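Local coordinates for SIRV coat protein (Sulfolobus islandicus rudivirus 1 variant YNP, PDB 3F2E) that forms part of a viral coat as the C-terminal, four-helix domain of the rudivirus coat protein, presumably contributing to the shell around the viral genome, at residues E13-V18 with I31-G36. Numbering follows the deposited sequence. Where two conformers were deposited one is given.
Sequences EQVSAV and IYQGFG
Val15 lays its CG1 methyl over one face of the Gln33 side-chain amide, almost straight above the carbon, with CG1 to CD at 3.5 Å. Val15 CB sits farther along toward the oxygen, 3.4 Å from OE1 of Gln33. At the nitrogen end, NE2 donates to the Ala12 carbonyl oxygen. Ser16 was modelled in two conformers; in the one described, its OG lies 3.3 Å from Gln33 NE2 and donates to the same Ala12 oxygen. The bend at chi2 (-72°) folds the Gln33 chain and brings its amide against the valine. The second flat group, the Tyr32 ring, has Ile31 CB 4.2 Å above one face, near the rim. This ring leads away from helix 9-22 and its OH is hydrogen-bonded to Asn70 N; of the Tyr32 side chain, CB is what meets Val15 CG1, at 4.2 Å.

With CG1 anti to its backbone N (chi1 172°), Val15 holds both methyls near the Gln33 amide and the Tyr32 carbonyl. CG1, over the amide, is 3.8 Å from Tyr32 O, while CG2 reaches on to the bare backbone of Gly36, 4.1 Å from its CA. Glycine leaves this helix surface low, and the valine branch packs directly on the main chain.

The axes of segments 13-18 and 31-36 approach to 9.6 Å, with 136° between their N-to-C directions, roughly antiparallel but well splayed. Phe35 and Ile31 reach helix 50-67, and Phe35 and Tyr32 reach helix 71-82, placing this buried junction, a valine set against an amide and main chain, between consecutive helices within a four-helix bundle.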
ATOM      1  N   GLU A  13       0.760  -4.048 -11.127  1.00 16.54           N
ATOM      2  CA  GLU A  13       2.062  -4.676 -11.388  1.00 15.44           C
ATOM      3  C   GLU A  13       3.045  -4.423 -10.245  1.00 14.77           C
ATOM      4  O   GLU A  13       3.826  -5.302  -9.870  1.00 16.47           O
ATOM      5  CB  GLU A  13       2.649  -4.187 -12.712  1.00 16.24           C
ATOM      6  CG  GLU A  13       1.872  -4.652 -13.931  1.00 19.35           C
ATOM      7  CD  GLU A  13       1.765  -6.159 -14.005  1.00 25.82           C
ATOM      8  OE1 GLU A  13       2.786  -6.819 -14.299  1.00 25.21           O
ATOM      9  OE2 GLU A  13       0.655  -6.683 -13.768  1.00 31.62           O
ATOM     10  N   GLN A  14       2.988  -3.217  -9.688  1.00 14.46           N
ATOM     11  CA  GLN A  14       3.853  -2.838  -8.579  1.00 14.07           C
ATOM     12  C   GLN A  14       3.522  -3.659  -7.330  1.00 16.13           C
ATOM     13  O   GLN A  14       4.413  -4.214  -6.683  1.00 14.93           O
ATOM     14  CB  GLN A  14       3.750  -1.331  -8.322  1.00 15.65           C
ATOM     15  CG  GLN A  14       4.409  -0.512  -9.432  1.00 16.18           C
ATOM     16  CD  GLN A  14       3.844   0.886  -9.572  1.00 20.04           C
ATOM     17  OE1 GLN A  14       3.144   1.383  -8.688  1.00 21.16           O
ATOM     18  NE2 GLN A  14       4.152   1.535 -10.700  1.00 17.22           N
ATOM     19  N   VAL A  15       2.239  -3.762  -7.009  1.00 14.45           N
ATOM     20  CA  VAL A  15       1.825  -4.615  -5.898  1.00 12.90           C
ATOM     21  C   VAL A  15       2.236  -6.071  -6.142  1.00 15.33           C
ATOM     22  O   VAL A  15       2.737  -6.747  -5.239  1.00 14.53           O
ATOM     23  CB  VAL A  15       0.308  -4.517  -5.634  1.00 13.62           C
ATOM     24  CG1 VAL A  15      -0.130  -5.554  -4.594  1.00 13.40           C
ATOM     25  CG2 VAL A  15      -0.052  -3.104  -5.166  1.00 16.91           C
ATOM     26  N   SER A  16       2.030  -6.554  -7.364  0.62 14.46           N
ATOM     27  CA  SER A  16       2.386  -7.936  -7.684  0.62 16.13           C
ATOM     28  C   SER A  16       3.872  -8.234  -7.466  0.62 14.92           C
ATOM     29  O   SER A  16       4.231  -9.334  -7.038  0.62 13.99           O
ATOM     30  CB  SER A  16       1.966  -8.289  -9.113  0.62 16.50           C
ATOM     31  OG  SER A  16       0.559  -8.435  -9.193  0.62 15.85           O
ATOM     32  N   ALA A  17       4.733  -7.264  -7.758  1.00 14.65           N
ATOM     33  CA  ALA A  17       6.173  -7.441  -7.530  1.00 15.18           C
ATOM     34  C   ALA A  17       6.450  -7.713  -6.051  1.00 15.88           C
ATOM     35  O   ALA A  17       7.240  -8.596  -5.707  1.00 15.55           O
ATOM     36  CB  ALA A  17       6.963  -6.233  -8.014  1.00 17.77           C
ATOM     37  N   VAL A  18       5.788  -6.959  -5.174  1.00 14.50           N
ATOM     38  CA  VAL A  18       5.936  -7.181  -3.734  1.00 12.00           C
ATOM     39  C   VAL A  18       5.353  -8.534  -3.304  1.00 13.46           C
ATOM     40  O   VAL A  18       5.960  -9.262  -2.510  1.00 14.20           O
ATOM     41  CB  VAL A  18       5.306  -6.026  -2.910  1.00 11.67           C
ATOM     42  CG1 VAL A  18       5.355  -6.341  -1.423  1.00 15.80           C
ATOM     43  CG2 VAL A  18       6.035  -4.714  -3.209  1.00 14.67           C
ATOM     44  N   ILE A  31      -6.297  -8.347  -0.696  1.00 18.96           N
ATOM     45  CA  ILE A  31      -6.093  -7.416   0.417  1.00 21.93           C
ATOM     46  C   ILE A  31      -5.066  -6.353   0.027  1.00 19.41           C
ATOM     47  O   ILE A  31      -5.275  -5.147   0.206  1.00 16.52           O
ATOM     48  CB  ILE A  31      -5.563  -8.149   1.673  1.00 22.10           C
ATOM     49  CG1 ILE A  31      -6.548  -9.222   2.144  1.00 24.97           C
ATOM     50  CG2 ILE A  31      -5.272  -7.162   2.798  1.00 23.80           C
ATOM     51  CD1 ILE A  31      -5.991 -10.093   3.262  1.00 31.75           C
ATOM     52  N   TYR A  32      -3.950  -6.813  -0.524  1.00 16.14           N
ATOM     53  CA  TYR A  32      -2.838  -5.921  -0.818  1.00 14.74           C
ATOM     54  C   TYR A  32      -3.059  -5.100  -2.092  1.00 15.91           C
ATOM     55  O   TYR A  32      -2.631  -3.946  -2.170  1.00 16.62           O
ATOM     56  CB  TYR A  32      -1.521  -6.713  -0.840  1.00 14.37           C
ATOM     57  CG  TYR A  32      -1.301  -7.432   0.477  1.00 12.43           C
ATOM     58  CD1 TYR A  32      -0.852  -6.737   1.599  1.00 15.84           C
ATOM     59  CD2 TYR A  32      -1.592  -8.786   0.617  1.00 15.31           C
ATOM     60  CE1 TYR A  32      -0.684  -7.376   2.822  1.00 16.16           C
ATOM     61  CE2 TYR A  32      -1.418  -9.438   1.835  1.00 15.37           C
ATOM     62  CZ  TYR A  32      -0.959  -8.725   2.932  1.00 16.88           C
ATOM     63  OH  TYR A  32      -0.788  -9.359   4.149  1.00 17.54           O
ATOM     64  N   GLN A  33      -3.735  -5.683  -3.079  0.93 14.34           N
ATOM     65  CA  GLN A  33      -4.099  -4.938  -4.278  0.91 14.32           C
ATOM     66  C   GLN A  33      -5.057  -3.796  -3.921  0.84 12.20           C
ATOM     67  O   GLN A  33      -4.924  -2.687  -4.437  1.00 17.16           O
ATOM     68  CB  GLN A  33      -4.713  -5.853  -5.342  1.00 18.60           C
ATOM     69  CG  GLN A  33      -3.724  -6.840  -5.967  1.00 16.19           C
ATOM     70  CD  GLN A  33      -2.715  -6.182  -6.907  0.77 12.96           C
ATOM     71  OE1 GLN A  33      -2.688  -4.958  -7.072  0.92 16.82           O
ATOM     72  NE2 GLN A  33      -1.877  -7.008  -7.540  1.00 17.67           N
ATOM     73  N   GLY A  34      -6.003  -4.072  -3.026  1.00 15.27           N
ATOM     74  CA  GLY A  34      -6.943  -3.051  -2.578  1.00 17.38           C
ATOM     75  C   GLY A  34      -6.273  -1.927  -1.804  1.00 16.20           C
ATOM     76  O   GLY A  34      -6.508  -0.740  -2.069  1.00 16.24           O
ATOM     77  N   PHE A  35      -5.435  -2.300  -0.842  1.00 14.22           N
ATOM     78  CA  PHE A  35      -4.635  -1.335  -0.093  1.00 14.09           C
ATOM     79  C   PHE A  35      -3.801  -0.479  -1.044  1.00 14.79           C
ATOM     80  O   PHE A  35      -3.783   0.747  -0.942  1.00 14.09           O
ATOM     81  CB  PHE A  35      -3.719  -2.066   0.898  1.00 13.49           C
ATOM     82  CG  PHE A  35      -2.729  -1.171   1.594  1.00 14.36           C
ATOM     83  CD1 PHE A  35      -3.098  -0.445   2.714  1.00 15.64           C
ATOM     84  CD2 PHE A  35      -1.415  -1.080   1.140  1.00 14.15           C
ATOM     85  CE1 PHE A  35      -2.178   0.372   3.371  1.00 14.91           C
ATOM     86  CE2 PHE A  35      -0.496  -0.270   1.786  1.00 14.27           C
ATOM     87  CZ  PHE A  35      -0.875   0.459   2.906  1.00 15.13           C
ATOM     88  N   GLY A  36      -3.107  -1.129  -1.975  1.00 14.16           N
ATOM     89  CA  GLY A  36      -2.257  -0.414  -2.914  1.00 16.22           C
ATOM     90  C   GLY A  36      -3.004   0.608  -3.758  1.00 16.88           C
ATOM     91  O   GLY A  36      -2.529   1.726  -3.957  1.00 17.68           O
TER